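Local coordinates for B-type flagellar hook-associated protein 2 (Pseudomonas aeruginosa, PDB 5FHY) that caps the distal end of the growing flagellar filament, promoting polymerisation of flagellin there and preventing subunits from leaking out unassembled, at the interface of chains A and B and the interface of chains A and C. Numbering follows the deposited sequence. Chains: chain A/B/C, B-type flagellar hook-associated protein 2.

Contact 1: the interface of chains A and B. Residues chain A 32-33, 35-36, 178, 193-194; chain B 48, 105-108.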
loop_
_atom_site.group_PDB
_atom_site.type_symbol
_atom_site.label_atom_id
_atom_site.label_comp_id
_atom_site.label_asym_id
_atom_site.label_seq_id
_atom_site.Cartn_x
_atom_site.Cartn_y
_atom_site.Cartn_z
ATOM N N VAL A 32 32.283 -38.441 -11.676
ATOM C CA VAL A 32 31.597 -39.379 -10.801
ATOM C C VAL A 32 31.359 -38.729 -9.455
ATOM O O VAL A 32 31.947 -37.694 -9.149
ATOM C CB VAL A 32 32.396 -40.684 -10.610
ATOM C CG1 VAL A 32 32.683 -41.349 -11.953
ATOM C CG2 VAL A 32 33.681 -40.419 -9.835
ATOM N N ALA A 33 30.482 -39.322 -8.657
ATOM C CA ALA A 33 30.200 -38.773 -7.342
ATOM C C ALA A 33 31.393 -39.013 -6.429
ATOM O O ALA A 33 32.206 -39.899 -6.679
ATOM C CB ALA A 33 28.935 -39.389 -6.760
ATOM N N THR A 35 33.591 -37.252 -2.534
ATOM C CA THR A 35 33.878 -36.160 -1.618
ATOM C C THR A 35 35.384 -36.014 -1.454
ATOM O O THR A 35 36.110 -37.003 -1.456
ATOM C CB THR A 35 33.213 -36.389 -0.252
ATOM O OG1 THR A 35 33.758 -35.475 0.706
ATOM C CG2 THR A 35 33.447 -37.816 0.224
ATOM N N TYR A 36 35.860 -34.782 -1.327
ATOM C CA TYR A 36 37.296 -34.546 -1.295
ATOM C C TYR A 36 37.665 -33.488 -0.269
ATOM O O TYR A 36 37.024 -32.442 -0.177
ATOM C CB TYR A 36 37.805 -34.121 -2.675
ATOM C CG TYR A 36 37.454 -35.084 -3.789
ATOM C CD1 TYR A 36 38.270 -36.174 -4.070
ATOM C CD2 TYR A 36 36.308 -34.901 -4.562
ATOM C CE1 TYR A 36 37.960 -37.058 -5.085
ATOM C CE2 TYR A 36 35.988 -35.782 -5.581
ATOM C CZ TYR A 36 36.818 -36.860 -5.838
ATOM O OH TYR A 36 36.512 -37.743 -6.851
ATOM N N ASP A 178 42.962 -34.863 -0.498
ATOM C CA ASP A 178 42.962 -36.039 0.363
ATOM C C ASP A 178 44.372 -36.455 0.772
ATOM O O ASP A 178 44.647 -37.635 0.960
ATOM C CB ASP A 178 42.249 -37.200 -0.330
ATOM C CG ASP A 178 40.749 -37.022 -0.349
ATOM O OD1 ASP A 178 40.222 -36.405 0.599
ATOM O OD2 ASP A 178 40.097 -37.491 -1.306
ATOM N N ILE A 193 41.402 -33.665 -10.335
ATOM C CA ILE A 193 40.365 -34.675 -10.194
ATOM C C ILE A 193 39.681 -34.767 -11.554
ATOM O O ILE A 193 39.251 -33.750 -12.095
ATOM C CB ILE A 193 39.341 -34.322 -9.094
ATOM C CG1 ILE A 193 40.048 -33.879 -7.812
ATOM C CG2 ILE A 193 38.438 -35.509 -8.803
ATOM C CD1 ILE A 193 39.091 -33.477 -6.709
ATOM N N ASP A 194 39.594 -35.976 -12.106
ATOM C CA ASP A 194 39.062 -36.183 -13.457
ATOM C C ASP A 194 37.683 -35.556 -13.667
ATOM O O ASP A 194 36.741 -35.834 -12.927
ATOM C CB ASP A 194 38.998 -37.683 -13.776
ATOM C CG ASP A 194 38.892 -37.961 -15.267
ATOM O OD1 ASP A 194 39.564 -37.260 -16.052
ATOM O OD2 ASP A 194 38.136 -38.880 -15.652
ATOM N N LYS B 48 37.052 -46.049 0.798
ATOM C CA LYS B 48 37.562 -45.208 -0.276
ATOM C C LYS B 48 39.078 -45.326 -0.287
ATOM O O LYS B 48 39.750 -44.982 0.690
ATOM C CB LYS B 48 37.123 -43.748 -0.102
ATOM C CG LYS B 48 37.695 -42.792 -1.151
ATOM C CD LYS B 48 37.047 -41.412 -1.090
ATOM C CE LYS B 48 37.689 -40.451 -2.086
ATOM N NZ LYS B 48 37.105 -39.080 -2.033
ATOM N N SER B 105 32.532 -47.064 -7.483
ATOM C CA SER B 105 32.788 -46.111 -8.548
ATOM C C SER B 105 34.278 -45.833 -8.584
ATOM O O SER B 105 35.014 -46.253 -7.694
ATOM C CB SER B 105 31.998 -44.817 -8.337
ATOM O OG SER B 105 32.505 -44.080 -7.236
ATOM N N ALA B 106 34.724 -45.122 -9.611
ATOM C CA ALA B 106 36.148 -44.886 -9.796
ATOM C C ALA B 106 36.420 -43.566 -10.507
ATOM O O ALA B 106 35.613 -43.096 -11.306
ATOM C CB ALA B 106 36.775 -46.036 -10.566
ATOM N N THR B 107 37.572 -42.978 -10.215
ATOM C CA THR B 107 38.004 -41.768 -10.894
ATOM C C THR B 107 39.522 -41.734 -10.948
ATOM O O THR B 107 40.187 -42.653 -10.472
ATOM C CB THR B 107 37.481 -40.503 -10.183
ATOM O OG1 THR B 107 37.685 -39.358 -11.020
ATOM C CG2 THR B 107 38.208 -40.294 -8.861
ATOM N N ILE B 108 40.065 -40.675 -11.539
ATOM C CA ILE B 108 41.505 -40.519 -11.662
ATOM C C ILE B 108 41.903 -39.236 -10.944
ATOM O O ILE B 108 41.215 -38.220 -11.047
ATOM C CB ILE B 108 41.965 -40.469 -13.142
ATOM C CG1 ILE B 108 41.376 -41.640 -13.931
ATOM C CG2 ILE B 108 43.486 -40.484 -13.237
ATOM C CD1 ILE B 108 41.956 -41.792 -15.318
#
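At the apolar centre, A:Val32 crosses obliquely over B:Thr107, its CG2 methyl 3.8 Å from the threonine CB. CG1 of A:Val32 is anti to the carbonyl carbon while CG2 takes the crowded position between the backbone N and that carbon; this fork straddles the B:Ala106 carbonyl, whose O lies 3.5 Å from CG1. The CG2 methyl of B:Thr107 meets A:Tyr36 tip to tip, 3.7 Å from the phenol OH. Within chain A, A:Ile193 braces the aromatic group from one face, its CD1 3.6 Å above the centre of the ring.

Farther out, B:Lys48 shows how an extended chain can carry charge past such a core. Its CG is anti to the backbone N (chi1 176°), and the chain passes A:Tyr36 at about a right angle. The ammonium NZ then forms a long, weak salt bridge of 3.5 Å to the carboxylate OD2 of A:Asp178. At the opposite rim the backbone amide N of A:Asp194 donates to B:Ile108 O at 3.0 Å, approaching nearly along the C=O axis (164°), and the CB of A:Asp194 rests beside the hydroxyl of B:Thr107.

In the fold, strand 104-111 and the start of strand 48-50 of chain B meet the loop leading into strand 34-42 of chain A, the beginning of that strand, and the loop around A:Asp194.

Contact 2: the interface of chains A and C. Residues chain A 27-31, 213-216; chain C 242-246.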
loop_
_atom_site.group_PDB
_atom_site.type_symbol
_atom_site.label_atom_id
_atom_site.label_comp_id
_atom_site.label_asym_id
_atom_site.label_seq_id
_atom_site.Cartn_x
_atom_site.Cartn_y
_atom_site.Cartn_z
ATOM N N ALA A 27 33.789 -26.445 -11.088
ATOM C CA ALA A 27 32.924 -26.748 -12.215
ATOM C C ALA A 27 33.086 -28.208 -12.610
ATOM O O ALA A 27 34.023 -28.879 -12.181
ATOM C CB ALA A 27 33.240 -25.835 -13.393
ATOM N N THR A 28 32.158 -28.698 -13.422
ATOM C CA THR A 28 32.171 -30.093 -13.838
ATOM C C THR A 28 31.869 -30.303 -15.308
ATOM O O THR A 28 31.157 -29.527 -15.940
ATOM C CB THR A 28 31.165 -30.945 -13.040
ATOM O OG1 THR A 28 29.955 -30.201 -12.848
ATOM C CG2 THR A 28 31.734 -31.318 -11.695
ATOM N N GLN A 29 32.453 -31.367 -15.840
ATOM C CA GLN A 29 32.133 -31.849 -17.167
ATOM C C GLN A 29 31.119 -32.960 -16.947
ATOM O O GLN A 29 29.943 -32.704 -16.687
ATOM C CB GLN A 29 33.379 -32.357 -17.897
ATOM C CG GLN A 29 34.503 -31.332 -17.997
ATOM C CD GLN A 29 35.728 -31.862 -18.723
ATOM O OE1 GLN A 29 35.717 -32.970 -19.259
ATOM N NE2 GLN A 29 36.798 -31.071 -18.734
ATOM N N SER A 30 31.586 -34.197 -17.039
ATOM C CA SER A 30 30.818 -35.335 -16.564
ATOM C C SER A 30 31.755 -36.322 -15.882
ATOM O O SER A 30 32.614 -36.924 -16.527
ATOM C CB SER A 30 30.062 -36.011 -17.704
ATOM O OG SER A 30 30.788 -37.119 -18.199
ATOM N N ALA A 31 31.581 -36.480 -14.575
ATOM C CA ALA A 31 32.549 -37.171 -13.735
ATOM C C ALA A 31 31.809 -38.196 -12.887
ATOM O O ALA A 31 30.808 -38.756 -13.326
ATOM C CB ALA A 31 33.311 -36.183 -12.857
ATOM N N THR A 213 32.205 -31.443 -2.662
ATOM C CA THR A 213 31.248 -32.497 -2.971
ATOM C C THR A 213 30.795 -32.454 -4.426
ATOM O O THR A 213 30.222 -31.463 -4.874
ATOM C CB THR A 213 30.005 -32.412 -2.067
ATOM O OG1 THR A 213 30.408 -32.105 -0.726
ATOM C CG2 THR A 213 29.258 -33.740 -2.071
ATOM N N VAL A 214 31.046 -33.535 -5.159
ATOM C CA VAL A 214 30.610 -33.630 -6.546
ATOM C C VAL A 214 29.338 -34.471 -6.616
ATOM O O VAL A 214 29.359 -35.679 -6.372
ATOM C CB VAL A 214 31.696 -34.246 -7.452
ATOM C CG1 VAL A 214 31.151 -34.472 -8.857
ATOM C CG2 VAL A 214 32.929 -33.353 -7.488
ATOM N N SER A 215 28.232 -33.807 -6.936
ATOM C CA SER A 215 26.918 -34.438 -7.013
ATOM C C SER A 215 26.459 -34.649 -8.451
ATOM O O SER A 215 26.369 -33.701 -9.227
ATOM C CB SER A 215 25.884 -33.605 -6.261
ATOM O OG SER A 215 26.437 -33.057 -5.078
ATOM N N ARG A 216 26.164 -35.894 -8.805
ATOM C CA ARG A 216 25.667 -36.192 -10.141
ATOM C C ARG A 216 24.177 -35.877 -10.272
ATOM O O ARG A 216 23.804 -34.783 -10.691
ATOM C CB ARG A 216 25.925 -37.658 -10.492
ATOM N N GLN C 242 24.068 -29.174 -16.140
ATOM C CA GLN C 242 23.857 -29.425 -14.717
ATOM C C GLN C 242 23.684 -30.912 -14.431
ATOM O O GLN C 242 23.110 -31.291 -13.410
ATOM C CB GLN C 242 22.643 -28.645 -14.202
ATOM C CG GLN C 242 22.764 -27.134 -14.350
ATOM C CD GLN C 242 22.141 -26.378 -13.190
ATOM O OE1 GLN C 242 21.536 -26.973 -12.299
ATOM N NE2 GLN C 242 22.292 -25.058 -13.194
ATOM N N THR C 243 24.160 -31.750 -15.348
ATOM C CA THR C 243 24.138 -33.195 -15.147
ATOM C C THR C 243 25.034 -33.564 -13.968
ATOM O O THR C 243 24.706 -34.451 -13.183
ATOM C CB THR C 243 24.595 -33.959 -16.404
ATOM N N VAL C 244 26.186 -32.906 -13.881
ATOM C CA VAL C 244 27.099 -33.078 -12.756
ATOM C C VAL C 244 27.332 -31.709 -12.109
ATOM O O VAL C 244 27.745 -30.768 -12.786
ATOM C CB VAL C 244 28.440 -33.699 -13.205
ATOM C CG1 VAL C 244 29.323 -33.991 -12.004
ATOM C CG2 VAL C 244 28.192 -34.976 -13.995
ATOM N N VAL C 245 27.066 -31.590 -10.809
ATOM C CA VAL C 245 27.119 -30.286 -10.144
ATOM C C VAL C 245 28.061 -30.278 -8.939
ATOM O O VAL C 245 28.159 -31.263 -8.206
ATOM C CB VAL C 245 25.702 -29.846 -9.675
ATOM C CG1 VAL C 245 25.087 -30.894 -8.758
ATOM C CG2 VAL C 245 25.742 -28.486 -8.982
ATOM N N THR C 246 28.769 -29.166 -8.755
ATOM C CA THR C 246 29.742 -29.045 -7.679
ATOM C C THR C 246 29.388 -27.882 -6.772
ATOM O O THR C 246 28.787 -26.914 -7.235
ATOM C CB THR C 246 31.155 -28.785 -8.206
ATOM O OG1 THR C 246 31.354 -29.492 -9.427
ATOM C CG2 THR C 246 32.193 -29.219 -7.191
#
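Antiparallel pairing of strand 210-215 of chain A with strand 245-248 of chain C puts A:Ser215 opposite C:Val245, joined by two backbone hydrogen bonds. A:Ser215 N donates to C:Val245 O at 2.8 Å. C:Val245 N donates back to A:Ser215 O at 2.7 Å, almost straight at the hydrogen. This is beta-sheet augmentation between two copies of a FliD-family cap protein, and the two-fold symmetry of the interface supplies a twin with the chains exchanged.

C:Val244, just before its strand, is the most deeply covered residue of the patch. Its CG1 is anti to the backbone N (chi1 -175°) and enters between two chain A side chains, crossing both obliquely: it lies 3.6 Å from the A:Thr28 CG2 methyl and 3.7 Å from CG1 of A:Val214. The second branch, CG2, turns to the main chain of the neighbouring loop and rests 3.7 Å from A:Ser30 CA, close to the amide of A:Ala31. One valine thus bridges two separate segments of chain A.

C:Val245 points the other way. Its CG1 occupies the crowded position between the backbone N and the carbonyl carbon (chi1 57°), which lays it 3.8 Å from A:Ser215 CB. At the edge, the CG2 methyl of C:Thr246, anti to its own backbone N, reaches 3.8 Å from A:Thr213 O, where the strands continue side by side.

Contact 3: the interface of chains A and C. Residues chain A 218-224, 227; chain C 234-235, 238.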
loop_
_atom_site.group_PDB
_atom_site.type_symbol
_atom_site.label_atom_id
_atom_site.label_comp_id
_atom_site.label_asym_id
_atom_site.label_seq_id
_atom_site.Cartn_x
_atom_site.Cartn_y
_atom_site.Cartn_z
ATOM N N ASP A 218 20.562 -35.177 -8.766
ATOM C CA ASP A 218 19.523 -34.828 -7.808
ATOM C C ASP A 218 18.324 -34.341 -8.603
ATOM O O ASP A 218 18.480 -33.536 -9.522
ATOM C CB ASP A 218 20.007 -33.758 -6.830
ATOM N N ALA A 219 17.139 -34.847 -8.257
ATOM C CA ALA A 219 15.910 -34.574 -9.003
ATOM C C ALA A 219 16.090 -35.125 -10.412
ATOM O O ALA A 219 15.467 -34.663 -11.367
ATOM C CB ALA A 219 15.580 -33.082 -9.026
ATOM N N GLY A 220 16.974 -36.115 -10.523
ATOM C CA GLY A 220 17.351 -36.687 -11.798
ATOM C C GLY A 220 16.597 -37.950 -12.147
ATOM O O GLY A 220 16.530 -38.885 -11.348
ATOM N N VAL A 221 16.042 -37.990 -13.353
ATOM C CA VAL A 221 16.070 -36.870 -14.295
ATOM C C VAL A 221 14.827 -35.987 -14.172
ATOM O O VAL A 221 14.525 -35.198 -15.067
ATOM C CB VAL A 221 16.191 -37.360 -15.747
ATOM N N LYS A 222 14.123 -36.115 -13.051
ATOM C CA LYS A 222 12.795 -35.521 -12.885
ATOM C C LYS A 222 12.665 -33.993 -12.844
ATOM O O LYS A 222 11.549 -33.483 -12.948
ATOM C CB LYS A 222 12.167 -36.082 -11.604
ATOM N N ASP A 223 13.757 -33.253 -12.688
ATOM C CA ASP A 223 13.649 -31.795 -12.780
ATOM C C ASP A 223 13.373 -31.333 -14.213
ATOM O O ASP A 223 12.403 -30.617 -14.468
ATOM C CB ASP A 223 14.917 -31.123 -12.254
ATOM N N ASN A 224 14.235 -31.734 -15.144
ATOM C CA ASN A 224 14.022 -31.461 -16.565
ATOM C C ASN A 224 12.908 -32.299 -17.177
ATOM O O ASN A 224 12.416 -31.991 -18.262
ATOM C CB ASN A 224 15.307 -31.698 -17.358
ATOM N N LYS A 227 9.438 -30.811 -17.969
ATOM C CA LYS A 227 9.278 -30.160 -19.266
ATOM C C LYS A 227 8.361 -30.973 -20.170
ATOM O O LYS A 227 7.259 -30.549 -20.514
ATOM C CB LYS A 227 10.632 -29.951 -19.943
ATOM N N THR C 234 15.149 -26.526 -21.841
ATOM C CA THR C 234 14.990 -27.186 -20.545
ATOM C C THR C 234 15.962 -28.354 -20.441
ATOM O O THR C 234 16.400 -28.712 -19.348
ATOM C CB THR C 234 13.552 -27.697 -20.306
ATOM N N LEU C 235 16.277 -28.962 -21.581
ATOM C CA LEU C 235 17.247 -30.051 -21.617
ATOM C C LEU C 235 18.639 -29.541 -21.985
ATOM O O LEU C 235 19.445 -30.267 -22.569
ATOM C CB LEU C 235 16.801 -31.149 -22.581
ATOM C CG LEU C 235 16.226 -32.374 -21.864
ATOM C CD1 LEU C 235 14.970 -32.001 -21.081
ATOM C CD2 LEU C 235 15.947 -33.509 -22.836
ATOM N N PHE C 238 19.286 -28.821 -16.977
ATOM C CA PHE C 238 19.392 -29.989 -16.110
ATOM C C PHE C 238 20.134 -31.154 -16.785
ATOM O O PHE C 238 20.562 -32.098 -16.122
ATOM C CB PHE C 238 17.998 -30.425 -15.657
ATOM C CG PHE C 238 18.004 -31.549 -14.668
ATOM C CD1 PHE C 238 18.253 -31.299 -13.330
ATOM C CD2 PHE C 238 17.757 -32.851 -15.068
ATOM C CE1 PHE C 238 18.259 -32.322 -12.415
ATOM C CE2 PHE C 238 17.765 -33.877 -14.154
ATOM C CZ PHE C 238 18.015 -33.610 -12.827
#
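Chain A contributes the loop 218-221, the short helix 222-225 and the start of helix 227-234; chain C brings the end of helix 225-237 and the residue that follows it, C:Phe238. In this helical part of a FliD-family protein, an aromatic knob is set against a turn and a helix start, and the two-fold repeats it with the chains exchanged.

C:Phe238 has CG anti to the backbone N (chi1 -175°), and chi2 of 80° turns the ring so that one face meets A:Asp223. The CB of that residue sits 3.5 Å above the ring plane, offset toward the rim, in a CH-pi contact. The loop curls around the far edge: A:Gly220 CA lies in the ring plane, 3.3 Å from CZ of C:Phe238. Next along, CA of A:Val221, which follows a cis peptide bond, is 3.4 Å from CE2 of C:Phe238.

At the base of the ring, A:Asn224 CB touches the C:Phe238 CB at 3.4 Å. On the other side of A:Asn224 CB, the C:Leu235 CD1 methyl stands 3.8 Å away. Farther along, the helices meet through A:Lys227 CB and C:Thr234 CB, 3.7 Å apart. Several of these side chains, including A:Asp223, A:Asn224, A:Lys227 and C:Thr234, are modelled only to CB.

Contact 4: the interface of chains A and B. Residues chain A 36, 177-178, 180-182, 192; chain B 108-111, 116, 158-161.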
loop_
_atom_site.group_PDB
_atom_site.type_symbol
_atom_site.label_atom_id
_atom_site.label_comp_id
_atom_site.label_asym_id
_atom_site.label_seq_id
_atom_site.Cartn_x
_atom_site.Cartn_y
_atom_site.Cartn_z
ATOM N N TYR A 36 35.860 -34.782 -1.327
ATOM C CA TYR A 36 37.296 -34.546 -1.295
ATOM C C TYR A 36 37.665 -33.488 -0.269
ATOM O O TYR A 36 37.024 -32.442 -0.177
ATOM C CB TYR A 36 37.805 -34.121 -2.675
ATOM C CG TYR A 36 37.454 -35.084 -3.789
ATOM C CD1 TYR A 36 38.270 -36.174 -4.070
ATOM C CD2 TYR A 36 36.308 -34.901 -4.562
ATOM C CE1 TYR A 36 37.960 -37.058 -5.085
ATOM C CE2 TYR A 36 35.988 -35.782 -5.581
ATOM C CZ TYR A 36 36.818 -36.860 -5.838
ATOM O OH TYR A 36 36.512 -37.743 -6.851
ATOM N N VAL A 177 44.922 -32.855 -2.254
ATOM C CA VAL A 177 43.607 -33.469 -2.359
ATOM C C VAL A 177 43.646 -34.804 -1.637
ATOM O O VAL A 177 44.278 -35.753 -2.101
ATOM C CB VAL A 177 43.177 -33.677 -3.823
ATOM C CG1 VAL A 177 41.824 -34.376 -3.880
ATOM C CG2 VAL A 177 43.129 -32.340 -4.559
ATOM N N ASP A 178 42.962 -34.863 -0.498
ATOM C CA ASP A 178 42.962 -36.039 0.363
ATOM C C ASP A 178 44.372 -36.455 0.772
ATOM O O ASP A 178 44.647 -37.635 0.960
ATOM C CB ASP A 178 42.249 -37.200 -0.330
ATOM C CG ASP A 178 40.749 -37.022 -0.349
ATOM O OD1 ASP A 178 40.222 -36.405 0.599
ATOM O OD2 ASP A 178 40.097 -37.491 -1.306
ATOM N N LEU A 180 47.169 -35.796 -1.036
ATOM C CA LEU A 180 48.072 -35.852 -2.179
ATOM C C LEU A 180 48.363 -34.461 -2.723
ATOM O O LEU A 180 47.450 -33.714 -3.061
ATOM C CB LEU A 180 47.481 -36.736 -3.274
ATOM C CG LEU A 180 47.077 -38.134 -2.809
ATOM C CD1 LEU A 180 46.502 -38.940 -3.962
ATOM C CD2 LEU A 180 48.269 -38.845 -2.179
ATOM N N LYS A 181 49.646 -34.130 -2.823
ATOM C CA LYS A 181 50.081 -32.816 -3.286
ATOM C C LYS A 181 50.110 -32.691 -4.801
ATOM O O LYS A 181 50.549 -33.599 -5.503
ATOM C CB LYS A 181 51.464 -32.487 -2.721
ATOM C CG LYS A 181 51.454 -32.102 -1.255
ATOM C CD LYS A 181 52.858 -31.849 -0.732
ATOM C CE LYS A 181 52.820 -31.287 0.680
ATOM N NZ LYS A 181 54.177 -30.963 1.199
ATOM N N ARG A 182 49.659 -31.541 -5.289
ATOM C CA ARG A 182 49.718 -31.210 -6.705
ATOM C C ARG A 182 50.263 -29.800 -6.882
ATOM O O ARG A 182 49.654 -28.823 -6.446
ATOM C CB ARG A 182 48.334 -31.330 -7.350
ATOM C CG ARG A 182 48.204 -30.691 -8.735
ATOM C CD ARG A 182 49.114 -31.348 -9.769
ATOM N NE ARG A 182 48.416 -31.662 -11.017
ATOM C CZ ARG A 182 48.151 -30.778 -11.975
ATOM N NH1 ARG A 182 48.513 -29.510 -11.832
ATOM N NH2 ARG A 182 47.513 -31.158 -13.074
ATOM N N VAL A 192 42.782 -32.379 -12.214
ATOM C CA VAL A 192 43.545 -32.869 -11.070
ATOM C C VAL A 192 42.691 -33.968 -10.457
ATOM O O VAL A 192 43.180 -35.039 -10.098
ATOM C CB VAL A 192 43.850 -31.771 -10.037
ATOM C CG1 VAL A 192 44.320 -32.396 -8.727
ATOM C CG2 VAL A 192 44.896 -30.812 -10.580
ATOM N N ILE B 108 40.065 -40.675 -11.539
ATOM C CA ILE B 108 41.505 -40.519 -11.662
ATOM C C ILE B 108 41.903 -39.236 -10.944
ATOM O O ILE B 108 41.215 -38.220 -11.047
ATOM C CB ILE B 108 41.965 -40.469 -13.142
ATOM C CG1 ILE B 108 41.376 -41.640 -13.931
ATOM C CG2 ILE B 108 43.486 -40.484 -13.237
ATOM C CD1 ILE B 108 41.956 -41.792 -15.318
ATOM N N ILE B 109 43.011 -39.283 -10.216
ATOM C CA ILE B 109 43.506 -38.106 -9.518
ATOM C C ILE B 109 44.949 -37.870 -9.926
ATOM O O ILE B 109 45.780 -38.773 -9.857
ATOM C CB ILE B 109 43.405 -38.240 -7.979
ATOM C CG1 ILE B 109 41.961 -38.041 -7.521
ATOM C CG2 ILE B 109 44.285 -37.208 -7.284
ATOM C CD1 ILE B 109 41.798 -38.037 -6.010
ATOM N N THR B 110 45.233 -36.647 -10.361
ATOM C CA THR B 110 46.551 -36.302 -10.868
ATOM C C THR B 110 47.291 -35.438 -9.856
ATOM O O THR B 110 46.928 -34.291 -9.613
ATOM C CB THR B 110 46.463 -35.557 -12.217
ATOM O OG1 THR B 110 45.608 -36.282 -13.109
ATOM C CG2 THR B 110 47.841 -35.411 -12.847
ATOM N N ASP B 111 48.338 -36.002 -9.267
ATOM C CA ASP B 111 49.132 -35.289 -8.278
ATOM C C ASP B 111 50.571 -35.148 -8.766
ATOM O O ASP B 111 50.840 -35.275 -9.960
ATOM C CB ASP B 111 49.079 -36.002 -6.920
ATOM C CG ASP B 111 49.646 -37.413 -6.964
ATOM O OD1 ASP B 111 49.581 -38.059 -8.030
ATOM O OD2 ASP B 111 50.156 -37.879 -5.923
ATOM N N ARG B 116 46.444 -41.671 -10.748
ATOM C CA ARG B 116 46.148 -42.927 -10.067
ATOM C C ARG B 116 44.652 -43.183 -10.041
ATOM O O ARG B 116 43.850 -42.261 -10.194
ATOM C CB ARG B 116 46.692 -42.905 -8.636
ATOM C CG ARG B 116 45.854 -42.090 -7.656
ATOM C CD ARG B 116 46.493 -42.081 -6.277
ATOM N NE ARG B 116 47.670 -41.219 -6.264
ATOM C CZ ARG B 116 48.685 -41.343 -5.418
ATOM N NH1 ARG B 116 48.681 -42.305 -4.505
ATOM N NH2 ARG B 116 49.709 -40.505 -5.494
ATOM N N LEU B 158 46.218 -43.268 3.396
ATOM C CA LEU B 158 46.879 -42.582 2.292
ATOM C C LEU B 158 47.637 -41.351 2.772
ATOM O O LEU B 158 47.118 -40.549 3.547
ATOM C CB LEU B 158 45.860 -42.180 1.218
ATOM C CG LEU B 158 46.424 -41.497 -0.036
ATOM C CD1 LEU B 158 47.325 -42.449 -0.816
ATOM C CD2 LEU B 158 45.317 -40.923 -0.920
ATOM N N SER B 159 48.876 -41.223 2.317
ATOM C CA SER B 159 49.654 -40.014 2.528
ATOM C C SER B 159 50.278 -39.632 1.195
ATOM O O SER B 159 50.171 -40.384 0.224
ATOM C CB SER B 159 50.731 -40.222 3.592
ATOM O OG SER B 159 51.661 -41.212 3.185
ATOM N N ASP B 160 50.909 -38.462 1.142
ATOM C CA ASP B 160 51.494 -37.973 -0.105
ATOM C C ASP B 160 52.584 -38.916 -0.616
ATOM O O ASP B 160 53.312 -39.513 0.170
ATOM C CB ASP B 160 52.050 -36.557 0.074
ATOM C CG ASP B 160 52.541 -35.958 -1.228
ATOM O OD1 ASP B 160 51.867 -36.162 -2.261
ATOM O OD2 ASP B 160 53.591 -35.280 -1.219
ATOM N N GLY B 161 52.687 -39.050 -1.932
ATOM C CA GLY B 161 53.622 -39.986 -2.528
ATOM C C GLY B 161 52.905 -40.915 -3.487
ATOM O O GLY B 161 51.675 -40.958 -3.518
#
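CG of A:Leu180 is anti to the carbonyl carbon (chi1 -53°) and the chain runs straight on to a methyl, while B:Arg116 starts from the crowded rotamer and bends at chi3 (74°); together these torsions bring leucine and guanidinium tip to tip. CD1 of A:Leu180 lies 3.4 Å above the guanidinium plane of B:Arg116, offset toward its rim. Partners within chain B fix the arginine's rotation: NH2 of B:Arg116 makes a 2.7 Å salt bridge to the B:Asp111 carboxylate OD2, met from above the carboxylate plane, and a 2.8 Å hydrogen bond to B:Gly161 O, which lies in the guanidinium plane. B:Leu158 crosses A:Leu180 at about a right angle, its CD2 3.8 Å from CG of A:Leu180.

Beside this core, the backbone N of A:Lys181 donates to B:Asp160 OD1 at 3.1 Å, nearly straight (173°) but from well above the carboxylate plane. The extended A:Lys181 chain crosses the same carboxylate, and its NZ stops 5.0 Å from OD2 of B:Asp160, near enough that the opposite charges may attract. On the other flank B:Thr110 N donates to A:Val192 O at 2.6 Å, in the carbonyl plane on a lone pair. A:Arg182 adds a weak NE bond to B:Thr110 O, its guanidinium backed by CG2 of A:Val192.

By gripping strand 104-111 of one subunit with strand 180-184 and a nearby loop of the next, the site plausibly helps join subunits of the oligomeric cap.

Contacts 1 and 4 form a continuous A-B surface: their C-alpha centres are about 10 Å apart, and both draw on strand 104-111 of chain B and share A:Tyr36, A:Asp178 and B:Ile108. Contacts 2 and 3, about 14 Å apart, belong to the two-fold A-C interface. Contact 2 lies about 11 Å from contact 1, and its chain A segment runs directly into A:Val32 of contact 1, so a short stretch of one subunit serves both partners. Contacts 3 and 4 are about 33 Å apart. Coupling of the two interfaces could build the twelve-copy deposited assembly, though the structure alone does not show which forms the working cap.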